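Local coordinates for DNA-binding transcriptional repressor YiaJ (Escherichia coli, PDB 1YSQ), which represses transcription of the yiaKLMNOPQRS operon as a DNA-binding regulator, and is represented here by its C-terminal, IclR-type effector-binding domain, at residues A15-E19 and I42-E46; N30-R34 and M69-M74; S117-M121 and C132-P136. All coordinates share one frame. Residues are numbered along the deposited sequence.

How the contacts relate
All three contacts are built on one antiparallel sheet. Contacts 1 and 2 lie on adjacent strands, with centres about 15 Å apart. Probable backbone hydrogen bonds of 3.0 Å join them, Tyr-43 O to Phe-31 N and Ile-42 N to Phe-31 O, and Leu-18 packs on Phe-31. In contact 1 helix 8-25 packs on one face of the sheet; in contact 2 helix 68-75 packs on the other. Contacts 2 and 3 have centres about 9 Å apart. Ile-72 packs on Ala-120 and Ala-134, and Lys-71 NZ lies 2.7 Å from Met-121 O. Contacts 1 and 3 do not touch; their nearest atoms are about 8 Å apart. A phosphate bound at Met-69 lies about 4 Å from the side chain of Cys-132.

Contact 1: residues A15-E19 and I42-E46; sequences APHLE and IYKLE
Residues 15-19 are a piece of helix 8-25. Residues 42-45 end strand 38-45, and Glu-46 begins the following loop. The short helix and strand axes run in nearly the same direction, crossing at -30° with a closest approach of 9.9 Å. The nearest CA pairs are Ala-15 with Tyr-43 at 8.5 Å and Glu-19 with Leu-45 at 7.4 Å. The helix is kinked at Pro-16 and His-17, whose N atoms have no bond to the preceding turn. Its hydrogen bond from Glu-19 N to Ala-15 O is 2.9 Å. In the strand, Ile-42 (phi/psi -92/-12) and Tyr-43 (-160/136) both lie opposite Phe-31, forming a classic beta bulge.

Tyr-43 and Leu-45 point their CA-CB bonds toward the helix. Tyr-43, with chi1 t, reaches its ring to the helix, where it meets both Ala-15 and Leu-18. Leu-18 (mt) brings CD1 to 3.5 Å from Tyr-43 CE2, and Ala-15 CB lies 3.9 Å from Tyr-43 CE1. Leu-45 (mt) sets CD1 3.6 Å from both Leu-18 O and Glu-19 CA. The aliphatic part of Glu-19 closes the patch, with CG 3.6 Å from Tyr-43 OH. The polar ends of Glu-19 and Tyr-43 both hydrogen-bond Thr-192 OG1, near the C-terminus. Lys-44 points away from the helix, and its NZ forms a 2.8 Å salt bridge with Glu-46 OE2.

Leu-18 also packs on Phe-31 and Ile-176. This is apolar helix-on-sheet packing, joining helix 8-25, the first helix of this chain, to one face of the central antiparallel sheet of the GAF-like IclR effector-binding domain.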
# COMPACT_ATOMS: atom_id res chain seq x y z
N ALA A 15 1.84 10.39 11.55
CA ALA A 15 1.48 11.63 10.84
C ALA A 15 2.64 12.58 10.46
O ALA A 15 2.69 13.01 9.32
CB ALA A 15 0.35 12.40 11.57
N PRO A 16 3.58 12.88 11.35
CA PRO A 16 4.69 13.79 10.98
C PRO A 16 5.51 13.22 9.82
O PRO A 16 5.98 13.97 8.95
CB PRO A 16 5.56 13.82 12.24
CG PRO A 16 4.71 13.34 13.34
CD PRO A 16 3.72 12.39 12.74
N HIS A 17 5.67 11.90 9.83
CA HIS A 17 6.45 11.20 8.82
C HIS A 17 5.72 11.14 7.49
O HIS A 17 6.32 11.33 6.44
CB HIS A 17 6.79 9.78 9.30
CG HIS A 17 7.60 9.74 10.55
ND1 HIS A 17 8.93 10.10 10.57
CD2 HIS A 17 7.26 9.42 11.82
CE1 HIS A 17 9.38 9.98 11.81
NE2 HIS A 17 8.39 9.57 12.58
N LEU A 18 4.41 10.86 7.53
CA LEU A 18 3.61 10.82 6.32
C LEU A 18 3.51 12.22 5.69
O LEU A 18 3.63 12.37 4.48
CB LEU A 18 2.23 10.21 6.60
CG LEU A 18 2.28 8.77 7.12
CD1 LEU A 18 0.94 8.35 7.70
CD2 LEU A 18 2.72 7.80 6.04
N GLU A 19 3.30 13.24 6.53
CA GLU A 19 3.30 14.62 6.02
C GLU A 19 4.61 15.00 5.35
O GLU A 19 4.64 15.61 4.28
CB GLU A 19 3.02 15.60 7.17
CG GLU A 19 1.58 15.61 7.64
CD GLU A 19 1.33 16.65 8.72
OE1 GLU A 19 2.14 17.60 8.83
OE2 GLU A 19 0.34 16.52 9.45
N ILE A 42 -6.83 4.35 6.75
CA ILE A 42 -7.05 5.11 7.99
C ILE A 42 -6.55 6.55 7.93
O ILE A 42 -6.88 7.36 8.80
CB ILE A 42 -6.49 4.36 9.22
CG1 ILE A 42 -4.96 4.18 9.12
CG2 ILE A 42 -7.23 3.01 9.39
CD1 ILE A 42 -4.31 3.61 10.39
N TYR A 43 -5.78 6.87 6.90
CA TYR A 43 -5.16 8.18 6.81
C TYR A 43 -4.77 8.42 5.36
O TYR A 43 -4.26 7.51 4.69
CB TYR A 43 -3.96 8.20 7.76
CG TYR A 43 -3.12 9.43 7.79
CD1 TYR A 43 -3.17 10.30 8.87
CD2 TYR A 43 -2.19 9.70 6.78
CE1 TYR A 43 -2.36 11.42 8.94
CE2 TYR A 43 -1.38 10.82 6.84
CZ TYR A 43 -1.47 11.67 7.92
OH TYR A 43 -0.64 12.77 7.99
N LYS A 44 -5.05 9.61 4.87
CA LYS A 44 -4.72 9.97 3.49
C LYS A 44 -4.36 11.46 3.37
O LYS A 44 -5.04 12.31 3.94
CB LYS A 44 -5.88 9.63 2.53
CG LYS A 44 -5.52 9.82 1.05
CD LYS A 44 -6.75 9.85 0.15
CE LYS A 44 -6.33 9.99 -1.33
NZ LYS A 44 -7.48 10.42 -2.24
N LEU A 45 -3.29 11.75 2.63
CA LEU A 45 -2.93 13.12 2.26
C LEU A 45 -3.04 13.28 0.76
O LEU A 45 -2.45 12.52 -0.02
CB LEU A 45 -1.50 13.48 2.72
CG LEU A 45 -1.27 13.35 4.23
CD1 LEU A 45 0.20 13.42 4.58
CD2 LEU A 45 -2.07 14.40 5.04
N GLU A 46 -3.79 14.29 0.34
CA GLU A 46 -3.90 14.64 -1.06
C GLU A 46 -2.56 15.17 -1.58
O GLU A 46 -1.74 15.62 -0.78
CB GLU A 46 -5.01 15.69 -1.25
CG GLU A 46 -6.42 15.16 -0.99
CD GLU A 46 -6.81 13.97 -1.87
OE1 GLU A 46 -6.38 13.91 -3.04
OE2 GLU A 46 -7.57 13.10 -1.41

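Contact 2: residues N30-R34 and M69-M74; sequences NFSSR and MGKIYM. With PO4 (phosphate ion), chain D; PO4 (phosphate ion), chain B.
A phosphate-occupied pocket lies between the sheet and the start of helix 68-75, probably corresponding to the effector site of IclR-type domains. Its chain B phosphate is probably from the crystallisation liquor. Met-69 N donates to O2 of this ion at 2.7 Å (172°). Ser-67, Ala-68 and Ser-149 also bind it.

Strand 30-34 is extended, and 69-74 is regular helix, with Tyr-73 N hydrogen-bonded to Met-69 O at 3.0 Å. Their axes cross at -36°, 9.4 Å apart. The nearest CA pairs are Ser-32 with Met-69 at 7.4 Å and Arg-34 with Tyr-73 at 7.0 Å. Asn-30, Ser-32 and Arg-34 point their CA-CB bonds toward the helix, while Phe-31 and Ser-33 point away. This is the alternation of an extended strand; in the GAF-like fold helices cover both faces of the sheet, and here helix 68-75 takes the face of Asn-30, Ser-32 and Arg-34.

Met-69 (mtm) reaches to the strand, with CE 3.8 Å from Asn-30 CB and SD 3.3 Å from Ser-32 OG. Tyr-73, with chi1 m, reaches the strand, and its OH shares a 2.8 Å hydrogen bond with Ser-32 OG. Arg-34 CB sits over the Tyr-73 ring in a CH-pi contact, 3.6 Å from the centroid. Arg-34, extended as ttt, donates a hydrogen bond from NE to Asp-36 O. At a separate site, its NH1 makes a weak 2.7 Å hydrogen bond to O4 of the chain D phosphate, also probably from the liquor.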
# COMPACT_ATOMS: atom_id res chain seq x y z
N ASN A 30 -0.92 7.41 1.24
CA ASN A 30 -1.96 6.55 1.83
C ASN A 30 -1.35 5.76 2.97
O ASN A 30 -0.20 5.31 2.89
CB ASN A 30 -2.47 5.52 0.81
CG ASN A 30 -2.82 6.15 -0.53
OD1 ASN A 30 -2.12 5.97 -1.53
ND2 ASN A 30 -3.90 6.89 -0.55
N PHE A 31 -2.15 5.56 4.02
CA PHE A 31 -1.71 4.77 5.17
C PHE A 31 -2.86 3.88 5.60
O PHE A 31 -3.95 4.38 5.93
CB PHE A 31 -1.28 5.71 6.30
CG PHE A 31 -0.69 5.01 7.49
CD1 PHE A 31 0.49 4.26 7.37
CD2 PHE A 31 -1.27 5.13 8.74
CE1 PHE A 31 1.05 3.61 8.49
CE2 PHE A 31 -0.69 4.49 9.86
CZ PHE A 31 0.45 3.73 9.72
N SER A 32 -2.64 2.57 5.55
CA SER A 32 -3.69 1.62 5.87
C SER A 32 -3.32 0.71 7.03
O SER A 32 -2.14 0.60 7.40
CB SER A 32 -4.03 0.78 4.63
OG SER A 32 -3.02 -0.20 4.42
N SER A 33 -4.35 0.07 7.60
CA SER A 33 -4.19 -1.07 8.50
C SER A 33 -4.81 -2.27 7.80
O SER A 33 -5.55 -2.12 6.81
CB SER A 33 -4.90 -0.82 9.84
OG SER A 33 -6.30 -0.63 9.63
N ARG A 34 -4.47 -3.46 8.27
CA ARG A 34 -5.13 -4.66 7.78
C ARG A 34 -6.33 -5.02 8.66
O ARG A 34 -6.23 -5.02 9.88
CB ARG A 34 -4.16 -5.85 7.74
CG ARG A 34 -4.69 -6.98 6.86
CD ARG A 34 -4.10 -8.34 7.15
NE ARG A 34 -4.73 -9.33 6.28
CZ ARG A 34 -4.13 -10.42 5.82
NH1 ARG A 34 -2.86 -10.68 6.13
NH2 ARG A 34 -4.80 -11.24 5.03
N MET A 69 -1.01 -2.16 -1.06
CA MET A 69 -0.91 -2.42 0.39
C MET A 69 -1.54 -3.77 0.77
O MET A 69 -0.95 -4.53 1.56
CB MET A 69 -1.53 -1.26 1.18
CG MET A 69 -0.70 0.07 1.12
SD MET A 69 -1.36 1.44 2.15
CE MET A 69 -2.73 1.76 1.28
N GLY A 70 -2.70 -4.08 0.19
CA GLY A 70 -3.36 -5.37 0.41
C GLY A 70 -2.50 -6.55 -0.02
O GLY A 70 -2.44 -7.58 0.66
N LYS A 71 -1.81 -6.41 -1.16
CA LYS A 71 -0.91 -7.47 -1.63
C LYS A 71 0.27 -7.66 -0.67
O LYS A 71 0.70 -8.79 -0.42
CB LYS A 71 -0.44 -7.19 -3.06
CG LYS A 71 -1.57 -7.37 -4.09
CD LYS A 71 -1.05 -7.30 -5.54
CE LYS A 71 -0.52 -5.89 -5.85
NZ LYS A 71 -0.08 -5.73 -7.27
N ILE A 72 0.76 -6.56 -0.09
CA ILE A 72 1.79 -6.65 0.94
C ILE A 72 1.30 -7.48 2.13
O ILE A 72 1.99 -8.38 2.60
CB ILE A 72 2.22 -5.24 1.38
CG1 ILE A 72 3.10 -4.62 0.30
CG2 ILE A 72 2.96 -5.25 2.74
CD1 ILE A 72 3.30 -3.14 0.47
N TYR A 73 0.08 -7.20 2.60
CA TYR A 73 -0.48 -7.99 3.71
C TYR A 73 -0.51 -9.47 3.37
O TYR A 73 -0.10 -10.29 4.17
CB TYR A 73 -1.88 -7.49 4.08
CG TYR A 73 -1.90 -6.07 4.61
CD1 TYR A 73 -0.96 -5.64 5.55
CD2 TYR A 73 -2.88 -5.16 4.19
CE1 TYR A 73 -0.98 -4.33 6.06
CE2 TYR A 73 -2.90 -3.84 4.69
CZ TYR A 73 -1.96 -3.44 5.63
OH TYR A 73 -1.99 -2.15 6.13
N MET A 74 -0.99 -9.82 2.17
CA MET A 74 -1.00 -11.24 1.78
C MET A 74 0.42 -11.82 1.62
O MET A 74 0.67 -12.98 2.00
CB MET A 74 -1.81 -11.48 0.51
CG MET A 74 -3.35 -11.38 0.73
SD MET A 74 -4.44 -12.05 -0.59
CE MET A 74 -3.90 -11.16 -1.86
P PO4 D . 0.11 -9.54 7.91
O1 PO4 D . -0.45 -8.16 7.65
O2 PO4 D . 0.87 -10.03 6.70
O3 PO4 D . 1.00 -9.52 9.14
O4 PO4 D . -1.08 -10.45 8.12
P PO4 B . -3.09 0.93 -2.65
O1 PO4 B . -3.02 0.40 -4.09
O2 PO4 B . -2.26 0.12 -1.70
O3 PO4 B . -2.69 2.39 -2.57
O4 PO4 B . -4.55 0.81 -2.24

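Contact 3: residues S117-M121 and C132-P136; sequences SGAAM and CIAVP
Two backbone hydrogen bonds join the segments. Ala-120 N donates to Ala-134 O at 3.0 Å (168°), and Ala-134 N donates to Ala-120 O at 2.9 Å (158°). Ala-120 and Ala-134 are therefore an antiparallel hydrogen-bonded pair, with CA atoms 5.2 Å apart. Met-121 and Ile-133 follow as a non-hydrogen-bonded pair, with CA atoms at 4.5 Å. Close CA-H...O contacts flank the bonds: Met-121 CA to Cys-132 O at 3.2 Å and Ala-119 CA to Ala-134 O at 3.4 Å.

The chain enters this pairing from helix 104-117. Gly-118 leaves helical geometry with phi/psi 75/26, a positive phi that favours glycine. Ser-117 (chi1 p) makes an ST turn, its OG accepting from Ala-119 N at 3.3 Å. Ala-119 then starts the extended run. Strands 120-123 and 130-137 form a beta hairpin at one edge of the sheet in this GAF-like domain. The touching parts run 161° apart, and strand 146-153 continues the sheet beyond 130-137.

Side chains alternate between the two faces. Ala-120 and Ala-134 lie on the face covered by helix 68-75, where both touch Ile-72. Met-121 and Ile-133 lie on the other face, against Leu-157 and Glu-162. There Met-121 CE is 4.1 Å from Ile-133 CG1. At the far end, Gly-118 O sits 3.1 Å from Pro-136 CD.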
# COMPACT_ATOMS: atom_id res chain seq x y z
N SER A 117 11.29 -8.75 -1.78
CA SER A 117 11.79 -7.38 -1.90
C SER A 117 11.27 -6.43 -0.83
O SER A 117 11.89 -5.39 -0.57
CB SER A 117 11.41 -6.80 -3.28
OG SER A 117 10.02 -6.54 -3.32
N GLY A 118 10.14 -6.77 -0.22
CA GLY A 118 9.53 -5.88 0.76
C GLY A 118 8.84 -4.65 0.16
O GLY A 118 8.73 -3.60 0.81
N ALA A 119 8.40 -4.78 -1.09
CA ALA A 119 7.69 -3.69 -1.79
C ALA A 119 6.71 -4.24 -2.80
O ALA A 119 6.92 -5.31 -3.38
CB ALA A 119 8.68 -2.74 -2.49
N ALA A 120 5.64 -3.48 -3.04
CA ALA A 120 4.64 -3.85 -4.02
C ALA A 120 4.29 -2.66 -4.91
O ALA A 120 4.50 -1.51 -4.53
CB ALA A 120 3.38 -4.33 -3.31
N MET A 121 3.73 -2.95 -6.07
CA MET A 121 3.18 -1.89 -6.91
C MET A 121 1.76 -2.21 -7.28
O MET A 121 1.35 -3.39 -7.30
CB MET A 121 4.04 -1.73 -8.17
CG MET A 121 5.25 -0.80 -7.98
SD MET A 121 6.05 -0.43 -9.61
CE MET A 121 5.62 0.85 -9.76
N CYS A 132 0.66 2.77 -8.10
CA CYS A 132 1.04 3.01 -6.71
C CYS A 132 2.30 2.23 -6.36
O CYS A 132 2.60 1.21 -7.00
CB CYS A 132 -0.09 2.61 -5.75
SG CYS A 132 -1.67 3.33 -6.26
N ILE A 133 3.02 2.71 -5.35
CA ILE A 133 4.16 1.96 -4.77
C ILE A 133 3.86 1.84 -3.28
O ILE A 133 3.49 2.84 -2.66
CB ILE A 133 5.50 2.71 -4.95
CG1 ILE A 133 5.69 3.17 -6.39
CG2 ILE A 133 6.70 1.82 -4.52
CD1 ILE A 133 6.70 4.32 -6.52
N ALA A 134 4.03 0.65 -2.71
CA ALA A 134 3.65 0.43 -1.31
C ALA A 134 4.75 -0.34 -0.57
O ALA A 134 5.52 -1.11 -1.18
CB ALA A 134 2.32 -0.33 -1.23
N VAL A 135 4.83 -0.11 0.74
CA VAL A 135 5.77 -0.80 1.62
C VAL A 135 5.08 -1.21 2.94
O VAL A 135 4.12 -0.58 3.37
CB VAL A 135 7.02 0.07 1.97
CG1 VAL A 135 7.91 0.29 0.75
CG2 VAL A 135 6.62 1.41 2.62
N PRO A 136 5.58 -2.27 3.58
CA PRO A 136 5.10 -2.68 4.91
C PRO A 136 5.61 -1.78 6.04
O PRO A 136 6.67 -1.18 5.90
CB PRO A 136 5.69 -4.09 5.07
CG PRO A 136 6.98 -4.04 4.25
CD PRO A 136 6.62 -3.19 3.06